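Local coordinates for protein D-glycerate 3-kinase (Cryptococcus neoformans var. grubii serotype A, PDB 6CKG) that probably phosphorylates D-glycerate with ATP as phosphate donor, as a kinase of the P-loop fold, at residues P47-Q56 and I174-N184; T115-A126 and Q237-I245. One frame throughout, in Å; residues are numbered along the deposited sequence.

Contact 1. Residues P47-Q56 and I174-N184; sequences PLVVGVQGPQ and IDVVIFEGWMN. With EDO (1,2-ethanediol), chain D.
Leu-48 to Val-52 pair in parallel with Val-176 to Glu-180 inside the main sheet. Strand order 2-3-1-4-5 for its parallel strands and the GPQ start of a Walker A sequence at Gly-54 to Gln-56 identify a P-loop kinase core. Six backbone bonds join the strands. Leu-48 N donates to Asp-175 O, and Leu-48 O accepts from Val-177 N. Val-50 N reaches Val-177 O at 2.7 Å. Val-50 O takes Phe-179 N at 2.9 Å, a nearly straight bond. Val-52 N meets Phe-179 O, and Gly-181 N closes on Val-52 O. Val-49, Gly-51 and Gln-53 turn their backbone groups to the other neighbour, 246-249; Asp-246 OD2 also bonds Val-49 N. Val-50, Val-52, Val-176 and Ile-178 share one face; Val-50 CG2 lies 3.7 Å from Val-176 CG1. Glu-180 is on the same face. Its OE2 bonds Ser-83 OG. Glu-180 OE1 accepts from O2 of an ethanediol at 3.3 Å, a molecule probably from the crystallisation liquor. Asp-175 turns away to a salt bridge with Arg-36. Phe-179 O has a second, weak donor, Asn-184 ND2 at 2.9 Å. That nitrogen also sits over the centre of the Phe-179 ring. At the end of its strand, Gln-53 has CG anti to its backbone N (chi1 -176°) and bends at chi2, which carries the amide over the 181-184 turn. Its OE1 bonds Gln-250. Gln-53 NE2 donates to Trp-182 O at 2.9 Å, with that oxygen almost in the amide plane.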
loop_
_atom_site.group_PDB
_atom_site.type_symbol
_atom_site.label_atom_id
_atom_site.label_comp_id
_atom_site.label_asym_id
_atom_site.label_seq_id
_atom_site.Cartn_x
_atom_site.Cartn_y
_atom_site.Cartn_z
ATOM N N PRO A 47 -3.321 -19.445 1.062
ATOM C CA PRO A 47 -3.460 -18.386 2.074
ATOM C C PRO A 47 -4.539 -17.393 1.663
ATOM O O PRO A 47 -4.720 -17.101 0.479
ATOM C CB PRO A 47 -2.083 -17.707 2.088
ATOM C CG PRO A 47 -1.173 -18.597 1.321
ATOM C CD PRO A 47 -1.994 -19.434 0.414
ATOM N N LEU A 48 -5.249 -16.871 2.661
ATOM C CA LEU A 48 -6.106 -15.710 2.468
ATOM C C LEU A 48 -5.225 -14.492 2.254
ATOM O O LEU A 48 -4.360 -14.208 3.084
ATOM C CB LEU A 48 -6.998 -15.505 3.693
ATOM C CG LEU A 48 -7.881 -14.255 3.708
ATOM C CD1 LEU A 48 -9.067 -14.440 2.745
ATOM C CD2 LEU A 48 -8.377 -13.968 5.142
ATOM N N VAL A 49 -5.425 -13.770 1.152
ATOM C CA VAL A 49 -4.667 -12.546 0.890
ATOM C C VAL A 49 -5.490 -11.360 1.389
ATOM O O VAL A 49 -6.554 -11.052 0.842
ATOM C CB VAL A 49 -4.324 -12.371 -0.596
ATOM C CG1 VAL A 49 -3.498 -11.096 -0.780
ATOM C CG2 VAL A 49 -3.568 -13.578 -1.135
ATOM N N VAL A 50 -4.975 -10.676 2.402
ATOM C CA VAL A 50 -5.601 -9.488 2.962
ATOM C C VAL A 50 -4.839 -8.275 2.438
ATOM O O VAL A 50 -3.692 -8.048 2.829
ATOM C CB VAL A 50 -5.581 -9.521 4.497
ATOM C CG1 VAL A 50 -6.313 -8.325 5.070
ATOM C CG2 VAL A 50 -6.165 -10.841 5.036
ATOM N N GLY A 51 -5.468 -7.483 1.565
ATOM C CA GLY A 51 -4.906 -6.183 1.209
ATOM C C GLY A 51 -5.125 -5.167 2.325
ATOM O O GLY A 51 -6.150 -5.165 3.001
ATOM N N VAL A 52 -4.147 -4.288 2.511
ATOM C CA VAL A 52 -4.221 -3.255 3.543
ATOM C C VAL A 52 -3.755 -1.941 2.938
ATOM O O VAL A 52 -2.687 -1.883 2.316
ATOM C CB VAL A 52 -3.368 -3.603 4.782
ATOM C CG1 VAL A 52 -3.408 -2.451 5.796
ATOM C CG2 VAL A 52 -3.846 -4.909 5.422
ATOM N N GLN A 53 -4.558 -0.887 3.088
ATOM C CA GLN A 53 -4.143 0.432 2.619
ATOM C C GLN A 53 -4.455 1.464 3.690
ATOM O O GLN A 53 -5.477 1.384 4.379
ATOM C CB GLN A 53 -4.802 0.805 1.278
ATOM C CG GLN A 53 -4.317 2.167 0.652
ATOM C CD GLN A 53 -5.017 3.390 1.238
ATOM O OE1 GLN A 53 -6.144 3.304 1.720
ATOM N NE2 GLN A 53 -4.343 4.533 1.204
ATOM N N GLY A 54 -3.545 2.414 3.846
ATOM C CA GLY A 54 -3.689 3.476 4.807
ATOM C C GLY A 54 -2.622 4.523 4.560
ATOM O O GLY A 54 -1.597 4.260 3.920
ATOM N N PRO A 55 -2.841 5.730 5.059
ATOM C CA PRO A 55 -1.974 6.848 4.695
ATOM C C PRO A 55 -0.648 6.824 5.437
ATOM O O PRO A 55 -0.461 6.121 6.434
ATOM C CB PRO A 55 -2.798 8.070 5.103
ATOM C CG PRO A 55 -3.595 7.587 6.245
ATOM C CD PRO A 55 -3.951 6.162 5.922
ATOM N N GLN A 56 0.282 7.615 4.900
ATOM C CA GLN A 56 1.535 7.947 5.561
ATOM C C GLN A 56 1.272 8.585 6.916
ATOM O O GLN A 56 0.811 9.729 6.992
ATOM C CB GLN A 56 2.358 8.897 4.692
ATOM C CG GLN A 56 3.290 8.201 3.742
ATOM C CD GLN A 56 2.934 8.433 2.301
ATOM O OE1 GLN A 56 1.763 8.607 1.952
ATOM N NE2 GLN A 56 3.946 8.448 1.448
ATOM N N ILE A 174 0.971 -21.367 5.095
ATOM C CA ILE A 174 0.636 -20.008 5.499
ATOM C C ILE A 174 -0.887 -19.877 5.500
ATOM O O ILE A 174 -1.546 -20.235 4.515
ATOM C CB ILE A 174 1.271 -18.961 4.559
ATOM C CG1 ILE A 174 2.803 -18.982 4.656
ATOM C CG2 ILE A 174 0.752 -17.558 4.849
ATOM C CD1 ILE A 174 3.346 -18.631 6.030
ATOM N N ASP A 175 -1.441 -19.359 6.598
ATOM C CA ASP A 175 -2.882 -19.109 6.658
ATOM C C ASP A 175 -3.265 -17.810 5.966
ATOM O O ASP A 175 -4.306 -17.740 5.293
ATOM C CB ASP A 175 -3.351 -19.052 8.112
ATOM C CG ASP A 175 -3.128 -20.360 8.852
ATOM O OD1 ASP A 175 -3.846 -21.342 8.572
ATOM O OD2 ASP A 175 -2.234 -20.399 9.712
ATOM N N VAL A 176 -2.469 -16.759 6.160
ATOM C CA VAL A 176 -2.863 -15.399 5.793
ATOM C C VAL A 176 -1.644 -14.675 5.254
ATOM O O VAL A 176 -0.567 -14.739 5.852
ATOM C CB VAL A 176 -3.441 -14.635 7.002
ATOM C CG1 VAL A 176 -3.704 -13.162 6.648
ATOM C CG2 VAL A 176 -4.712 -15.316 7.513
ATOM N N VAL A 177 -1.812 -13.990 4.127
ATOM C CA VAL A 177 -0.826 -13.051 3.605
ATOM C C VAL A 177 -1.377 -11.649 3.802
ATOM O O VAL A 177 -2.487 -11.342 3.351
ATOM C CB VAL A 177 -0.507 -13.321 2.125
ATOM C CG1 VAL A 177 0.351 -12.177 1.517
ATOM C CG2 VAL A 177 0.226 -14.663 1.983
ATOM N N ILE A 178 -0.628 -10.815 4.519
ATOM C CA ILE A 178 -0.920 -9.390 4.609
ATOM C C ILE A 178 -0.118 -8.692 3.513
ATOM O O ILE A 178 1.118 -8.780 3.484
ATOM C CB ILE A 178 -0.568 -8.833 5.998
ATOM C CG1 ILE A 178 -1.259 -9.629 7.108
ATOM C CG2 ILE A 178 -0.933 -7.341 6.094
ATOM C CD1 ILE A 178 -2.748 -9.545 7.073
ATOM N N PHE A 179 -0.810 -8.015 2.599
ATOM C CA PHE A 179 -0.164 -7.281 1.500
ATOM C C PHE A 179 -0.562 -5.813 1.627
ATOM O O PHE A 179 -1.683 -5.434 1.270
ATOM C CB PHE A 179 -0.559 -7.866 0.145
ATOM C CG PHE A 179 -0.014 -7.081 -1.062
ATOM C CD1 PHE A 179 1.163 -6.350 -0.973
ATOM C CD2 PHE A 179 -0.704 -7.082 -2.270
ATOM C CE1 PHE A 179 1.652 -5.623 -2.080
ATOM C CE2 PHE A 179 -0.223 -6.373 -3.377
ATOM C CZ PHE A 179 0.969 -5.650 -3.273
ATOM N N GLU A 180 0.339 -4.991 2.159
ATOM C CA GLU A 180 0.010 -3.634 2.565
ATOM C C GLU A 180 0.783 -2.606 1.749
ATOM O O GLU A 180 1.851 -2.886 1.196
ATOM C CB GLU A 180 0.309 -3.421 4.045
ATOM C CG GLU A 180 1.728 -3.732 4.418
ATOM C CD GLU A 180 2.405 -2.562 5.080
ATOM O OE1 GLU A 180 1.964 -1.414 4.844
ATOM O OE2 GLU A 180 3.375 -2.791 5.833
ATOM N N GLY A 181 0.242 -1.394 1.700
ATOM C CA GLY A 181 0.881 -0.345 0.930
ATOM C C GLY A 181 0.091 0.940 0.911
ATOM O O GLY A 181 -1.139 0.908 0.964
ATOM N N TRP A 182 0.792 2.079 0.822
ATOM C CA TRP A 182 0.114 3.372 0.870
ATOM C C TRP A 182 -0.876 3.540 -0.283
ATOM O O TRP A 182 -1.845 4.286 -0.163
ATOM C CB TRP A 182 1.153 4.500 0.863
ATOM C CG TRP A 182 1.799 4.711 -0.482
ATOM C CD1 TRP A 182 2.898 4.067 -0.971
ATOM C CD2 TRP A 182 1.376 5.625 -1.512
ATOM N NE1 TRP A 182 3.197 4.526 -2.238
ATOM C CE2 TRP A 182 2.272 5.478 -2.592
ATOM C CE3 TRP A 182 0.331 6.552 -1.617
ATOM C CZ2 TRP A 182 2.162 6.227 -3.767
ATOM C CZ3 TRP A 182 0.215 7.299 -2.785
ATOM C CH2 TRP A 182 1.125 7.128 -3.850
ATOM N N MET A 183 -0.648 2.860 -1.404
ATOM C CA MET A 183 -1.523 2.958 -2.561
ATOM C C MET A 183 -2.122 1.612 -2.947
ATOM O O MET A 183 -2.583 1.454 -4.083
ATOM C CB MET A 183 -0.768 3.568 -3.759
ATOM C CG MET A 183 0.544 2.842 -4.115
ATOM S SD MET A 183 1.300 3.252 -5.732
ATOM C CE MET A 183 0.372 2.158 -6.807
ATOM N N ASN A 184 -2.107 0.624 -2.050
ATOM C CA ASN A 184 -2.630 -0.681 -2.424
ATOM C C ASN A 184 -4.110 -0.560 -2.775
ATOM O O ASN A 184 -4.882 0.086 -2.063
ATOM C CB ASN A 184 -2.405 -1.707 -1.295
ATOM C CG ASN A 184 -1.053 -2.386 -1.401
ATOM O OD1 ASN A 184 -0.122 -1.834 -1.998
ATOM N ND2 ASN A 184 -0.932 -3.589 -0.832
HETATM C C1 EDO D . -1.360 1.562 7.479
HETATM O O1 EDO D . -1.270 2.985 7.346
HETATM C C2 EDO D . -0.200 0.881 6.759
HETATM O O2 EDO D . -0.579 0.531 5.422
#

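Contact 2. Residues T115-A126 and Q237-I245; sequences THDLPLLEQCLA and QYEVLWDQI
The first turns of helix 118-129 pack on Tyr-238 and the short helix 239-242. His-116, just before the longer helix, meets the hydroxyl end of Tyr-238. His-116 ND1 and Tyr-238 OH are 2.7 Å apart in a hydrogen bond, each near the plane of the other's ring, while the two rings stand almost at right angles (87°). Tyr-238 OH also bonds Gly-114 N and a water that donates to His-116 O, so several partners fix the end of the ring. Asp-117 is the N-cap of the helix: Asp-117 OD1 accepts from Leu-120 N at 3.1 Å, and Asp-117 OD2 forms a salt bridge with Arg-163. Leu-118 covers one face of the tyrosine ring. Leu-118 CD2 lies 3.7 Å from the Tyr-238 centroid, 12° off the normal, a CH-pi contact. Its other methyl, CD1, rests on Gln-237 CB. In the fold, both helices lie against the Phe-179 side of the main sheet, and Leu-241 fills the join between them. Leu-241 CD1 touches Leu-121 CD1 at 3.9 Å, and Leu-241 CD2 touches Leu-125 CD2 at 3.6 Å. Leu-125 CD2 also reaches Gln-244 CB. The outer margin is bridged by water. Glu-122 is extended beyond CG (chi2 -174°), which carries its carboxylate across Val-240 CG1. Two waters donate to both Glu-122 OE2 and Gln-237 O, and one of them accepts from Leu-241 N. A further water donates to Glu-122 O and accepts from Gln-244 NE2 at 2.7 Å.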
loop_
_atom_site.group_PDB
_atom_site.type_symbol
_atom_site.label_atom_id
_atom_site.label_comp_id
_atom_site.label_asym_id
_atom_site.label_seq_id
_atom_site.Cartn_x
_atom_site.Cartn_y
_atom_site.Cartn_z
ATOM N N THR A 115 7.010 3.083 -10.086
ATOM C CA THR A 115 8.297 2.946 -9.415
ATOM C C THR A 115 8.431 1.624 -8.650
ATOM O O THR A 115 9.368 1.470 -7.868
ATOM C CB THR A 115 8.522 4.126 -8.463
ATOM O OG1 THR A 115 7.574 4.073 -7.387
ATOM C CG2 THR A 115 8.397 5.499 -9.214
ATOM N N HIS A 116 7.522 0.673 -8.867
ATOM C CA HIS A 116 7.573 -0.641 -8.240
ATOM C C HIS A 116 7.891 -1.696 -9.284
ATOM O O HIS A 116 7.585 -1.537 -10.471
ATOM C CB HIS A 116 6.243 -0.984 -7.530
ATOM C CG HIS A 116 5.837 0.039 -6.522
ATOM N ND1 HIS A 116 4.957 1.059 -6.817
ATOM C CD2 HIS A 116 6.235 0.241 -5.243
ATOM C CE1 HIS A 116 4.819 1.837 -5.759
ATOM N NE2 HIS A 116 5.589 1.370 -4.792
ATOM N N ASP A 117 8.534 -2.770 -8.829
ATOM C CA ASP A 117 8.938 -3.873 -9.700
ATOM C C ASP A 117 7.747 -4.817 -9.787
ATOM O O ASP A 117 7.554 -5.690 -8.937
ATOM C CB ASP A 117 10.174 -4.550 -9.132
ATOM C CG ASP A 117 10.745 -5.609 -10.037
ATOM O OD1 ASP A 117 10.004 -6.219 -10.835
ATOM O OD2 ASP A 117 11.962 -5.839 -9.922
ATOM N N LEU A 118 6.940 -4.646 -10.823
ATOM C CA LEU A 118 5.701 -5.415 -10.907
ATOM C C LEU A 118 5.941 -6.896 -11.206
ATOM O O LEU A 118 5.222 -7.735 -10.649
ATOM C CB LEU A 118 4.751 -4.793 -11.942
ATOM C CG LEU A 118 4.159 -3.453 -11.488
ATOM C CD1 LEU A 118 3.394 -2.785 -12.635
ATOM C CD2 LEU A 118 3.243 -3.665 -10.300
ATOM N N PRO A 119 6.908 -7.279 -12.061
ATOM C CA PRO A 119 7.223 -8.721 -12.171
ATOM C C PRO A 119 7.547 -9.371 -10.836
ATOM O O PRO A 119 7.087 -10.490 -10.574
ATOM C CB PRO A 119 8.423 -8.746 -13.125
ATOM C CG PRO A 119 8.186 -7.543 -14.014
ATOM C CD PRO A 119 7.620 -6.495 -13.094
ATOM N N LEU A 120 8.309 -8.687 -9.973
ATOM C CA LEU A 120 8.690 -9.273 -8.688
ATOM C C LEU A 120 7.494 -9.358 -7.745
ATOM O O LEU A 120 7.318 -10.364 -7.049
ATOM C CB LEU A 120 9.821 -8.459 -8.047
ATOM C CG LEU A 120 10.436 -9.026 -6.765
ATOM C CD1 LEU A 120 11.002 -10.421 -7.008
ATOM C CD2 LEU A 120 11.522 -8.106 -6.207
ATOM N N LEU A 121 6.685 -8.300 -7.687
ATOM C CA LEU A 121 5.439 -8.337 -6.925
ATOM C C LEU A 121 4.563 -9.507 -7.347
ATOM O O LEU A 121 4.069 -10.265 -6.506
ATOM C CB LEU A 121 4.685 -7.021 -7.111
ATOM C CG LEU A 121 5.136 -5.898 -6.191
ATOM C CD1 LEU A 121 4.730 -4.531 -6.755
ATOM C CD2 LEU A 121 4.521 -6.139 -4.815
ATOM N N GLU A 122 4.349 -9.663 -8.654
ATOM C CA GLU A 122 3.507 -10.748 -9.134
ATOM C C GLU A 122 4.133 -12.102 -8.836
ATOM O O GLU A 122 3.433 -13.022 -8.396
ATOM C CB GLU A 122 3.239 -10.596 -10.629
ATOM C CG GLU A 122 2.415 -9.377 -10.961
ATOM C CD GLU A 122 2.042 -9.308 -12.424
ATOM O OE1 GLU A 122 1.888 -10.379 -13.052
ATOM O OE2 GLU A 122 1.913 -8.179 -12.943
ATOM N N GLN A 123 5.445 -12.241 -9.060
ATOM C CA GLN A 123 6.118 -13.501 -8.754
ATOM C C GLN A 123 5.981 -13.852 -7.274
ATOM O O GLN A 123 5.691 -15.001 -6.924
ATOM C CB GLN A 123 7.604 -13.438 -9.168
ATOM C CG GLN A 123 8.394 -14.721 -8.863
ATOM C CD GLN A 123 9.898 -14.620 -9.178
ATOM O OE1 GLN A 123 10.529 -13.582 -8.970
ATOM N NE2 GLN A 123 10.468 -15.712 -9.681
ATOM N N CYS A 124 6.190 -12.877 -6.387
ATOM C CA CYS A 124 6.164 -13.189 -4.960
ATOM C C CYS A 124 4.756 -13.510 -4.486
ATOM O O CYS A 124 4.556 -14.444 -3.703
ATOM C CB CYS A 124 6.751 -12.033 -4.155
ATOM S SG CYS A 124 8.581 -11.994 -4.329
ATOM N N LEU A 125 3.759 -12.768 -4.964
ATOM C CA LEU A 125 2.398 -13.050 -4.528
ATOM C C LEU A 125 1.926 -14.398 -5.055
ATOM O O LEU A 125 1.269 -15.153 -4.333
ATOM C CB LEU A 125 1.464 -11.918 -4.961
ATOM C CG LEU A 125 0.098 -11.867 -4.259
ATOM C CD1 LEU A 125 0.185 -12.331 -2.798
ATOM C CD2 LEU A 125 -0.429 -10.447 -4.320
ATOM N N ALA A 126 2.272 -14.738 -6.297
ATOM C CA ALA A 126 1.912 -16.061 -6.801
ATOM C C ALA A 126 2.629 -17.161 -6.024
ATOM O O ALA A 126 2.043 -18.214 -5.734
ATOM C CB ALA A 126 2.217 -16.164 -8.294
ATOM N N GLN A 237 -1.215 -0.901 -14.815
ATOM C CA GLN A 237 -0.408 -2.121 -14.768
ATOM C C GLN A 237 -0.504 -2.865 -13.437
ATOM O O GLN A 237 -0.017 -4.001 -13.356
ATOM C CB GLN A 237 1.076 -1.818 -15.052
ATOM C CG GLN A 237 1.323 -1.088 -16.375
ATOM C CD GLN A 237 0.485 -1.658 -17.504
ATOM O OE1 GLN A 237 -0.439 -1.008 -17.998
ATOM N NE2 GLN A 237 0.796 -2.885 -17.913
ATOM N N TYR A 238 -1.101 -2.273 -12.402
ATOM C CA TYR A 238 -1.204 -2.950 -11.105
ATOM C C TYR A 238 -2.462 -3.801 -10.966
ATOM O O TYR A 238 -2.611 -4.494 -9.954
ATOM C CB TYR A 238 -1.183 -1.937 -9.948
ATOM C CG TYR A 238 0.144 -1.235 -9.743
ATOM C CD1 TYR A 238 0.665 -0.394 -10.726
ATOM C CD2 TYR A 238 0.857 -1.384 -8.557
ATOM C CE1 TYR A 238 1.882 0.252 -10.550
ATOM C CE2 TYR A 238 2.074 -0.736 -8.361
ATOM C CZ TYR A 238 2.581 0.084 -9.368
ATOM O OH TYR A 238 3.775 0.749 -9.198
ATOM N N GLU A 239 -3.360 -3.773 -11.947
ATOM C CA GLU A 239 -4.661 -4.405 -11.762
ATOM C C GLU A 239 -4.552 -5.927 -11.654
ATOM O O GLU A 239 -5.321 -6.544 -10.908
ATOM C CB GLU A 239 -5.609 -3.968 -12.886
ATOM C CG GLU A 239 -6.205 -2.572 -12.598
ATOM C CD GLU A 239 -7.020 -1.982 -13.748
ATOM O OE1 GLU A 239 -6.488 -1.865 -14.876
ATOM O OE2 GLU A 239 -8.193 -1.618 -13.510
ATOM N N VAL A 240 -3.608 -6.550 -12.361
ATOM C CA VAL A 240 -3.387 -7.991 -12.192
ATOM C C VAL A 240 -2.989 -8.310 -10.752
ATOM O O VAL A 240 -3.430 -9.312 -10.167
ATOM C CB VAL A 240 -2.324 -8.479 -13.197
ATOM C CG1 VAL A 240 -1.842 -9.879 -12.845
ATOM C CG2 VAL A 240 -2.886 -8.450 -14.612
ATOM N N LEU A 241 -2.163 -7.449 -10.156
ATOM C CA LEU A 241 -1.739 -7.605 -8.768
ATOM C C LEU A 241 -2.907 -7.414 -7.809
ATOM O O LEU A 241 -3.093 -8.202 -6.868
ATOM C CB LEU A 241 -0.643 -6.588 -8.462
ATOM C CG LEU A 241 0.667 -6.893 -7.759
ATOM C CD1 LEU A 241 1.035 -5.703 -6.863
ATOM C CD2 LEU A 241 0.638 -8.210 -6.978
ATOM N N TRP A 242 -3.685 -6.346 -8.005
ATOM C CA TRP A 242 -4.840 -6.107 -7.137
ATOM C C TRP A 242 -5.802 -7.283 -7.155
ATOM O O TRP A 242 -6.414 -7.621 -6.125
ATOM C CB TRP A 242 -5.585 -4.845 -7.558
ATOM C CG TRP A 242 -4.851 -3.522 -7.489
ATOM C CD1 TRP A 242 -5.248 -2.355 -8.113
ATOM C CD2 TRP A 242 -3.648 -3.187 -6.758
ATOM N NE1 TRP A 242 -4.372 -1.336 -7.826
ATOM C CE2 TRP A 242 -3.375 -1.812 -7.016
ATOM C CE3 TRP A 242 -2.772 -3.902 -5.929
ATOM C CZ2 TRP A 242 -2.292 -1.148 -6.459
ATOM C CZ3 TRP A 242 -1.677 -3.238 -5.391
ATOM C CH2 TRP A 242 -1.442 -1.875 -5.667
ATOM N N ASP A 243 -5.965 -7.912 -8.320
ATOM C CA ASP A 243 -6.937 -8.994 -8.458
ATOM C C ASP A 243 -6.554 -10.250 -7.681
ATOM O O ASP A 243 -7.370 -11.169 -7.596
ATOM C CB ASP A 243 -7.132 -9.348 -9.938
ATOM C CG ASP A 243 -7.979 -8.312 -10.690
ATOM O OD1 ASP A 243 -8.649 -7.468 -10.044
ATOM O OD2 ASP A 243 -7.972 -8.336 -11.939
ATOM N N GLN A 244 -5.331 -10.330 -7.159
ATOM C CA GLN A 244 -4.901 -11.437 -6.319
ATOM C C GLN A 244 -5.341 -11.276 -4.870
ATOM O O GLN A 244 -5.215 -12.225 -4.089
ATOM C CB GLN A 244 -3.381 -11.562 -6.402
ATOM C CG GLN A 244 -2.880 -11.962 -7.788
ATOM C CD GLN A 244 -2.843 -13.470 -7.946
ATOM O OE1 GLN A 244 -3.883 -14.127 -7.954
ATOM N NE2 GLN A 244 -1.634 -14.033 -8.026
ATOM N N ILE A 245 -5.886 -10.121 -4.512
ATOM C CA ILE A 245 -6.304 -9.826 -3.144
ATOM C C ILE A 245 -7.718 -10.351 -2.903
ATOM O O ILE A 245 -8.636 -10.107 -3.699
ATOM C CB ILE A 245 -6.224 -8.313 -2.887
ATOM C CG1 ILE A 245 -4.769 -7.840 -3.057
ATOM C CG2 ILE A 245 -6.809 -7.955 -1.535
ATOM C CD1 ILE A 245 -4.570 -6.320 -2.907
HETATM O O HOH W 1 5.509 -0.088 -11.405
HETATM O O HOH W 2 0.704 -12.748 -8.657
HETATM O O HOH W 3 -0.048 -6.186 -11.845
HETATM O O HOH W 4 1.731 -5.906 -14.958
#

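The centres of contact 1 and contact 2 are about 12 Å apart, and the two touch. Along the chain their segments alternate: 47-56, 115-126, 174-184, 237-245. Contact 1 is a strand pair inside the main sheet. Contact 2 belongs to the layer of helix and turn on one side of it. Phe-179 is one of several residues that join them, since its ring packs on Leu-121, Leu-125 and Leu-241; Phe-179 CZ is 3.6 Å from Leu-241 CD1. Segment 237-245 then leads into strand 247-253, the other neighbour of strand 48-53. Two of the four pieces are strands of the sheet; the other two cover part of one face. The P-loop sequence begins just after strand 48-53.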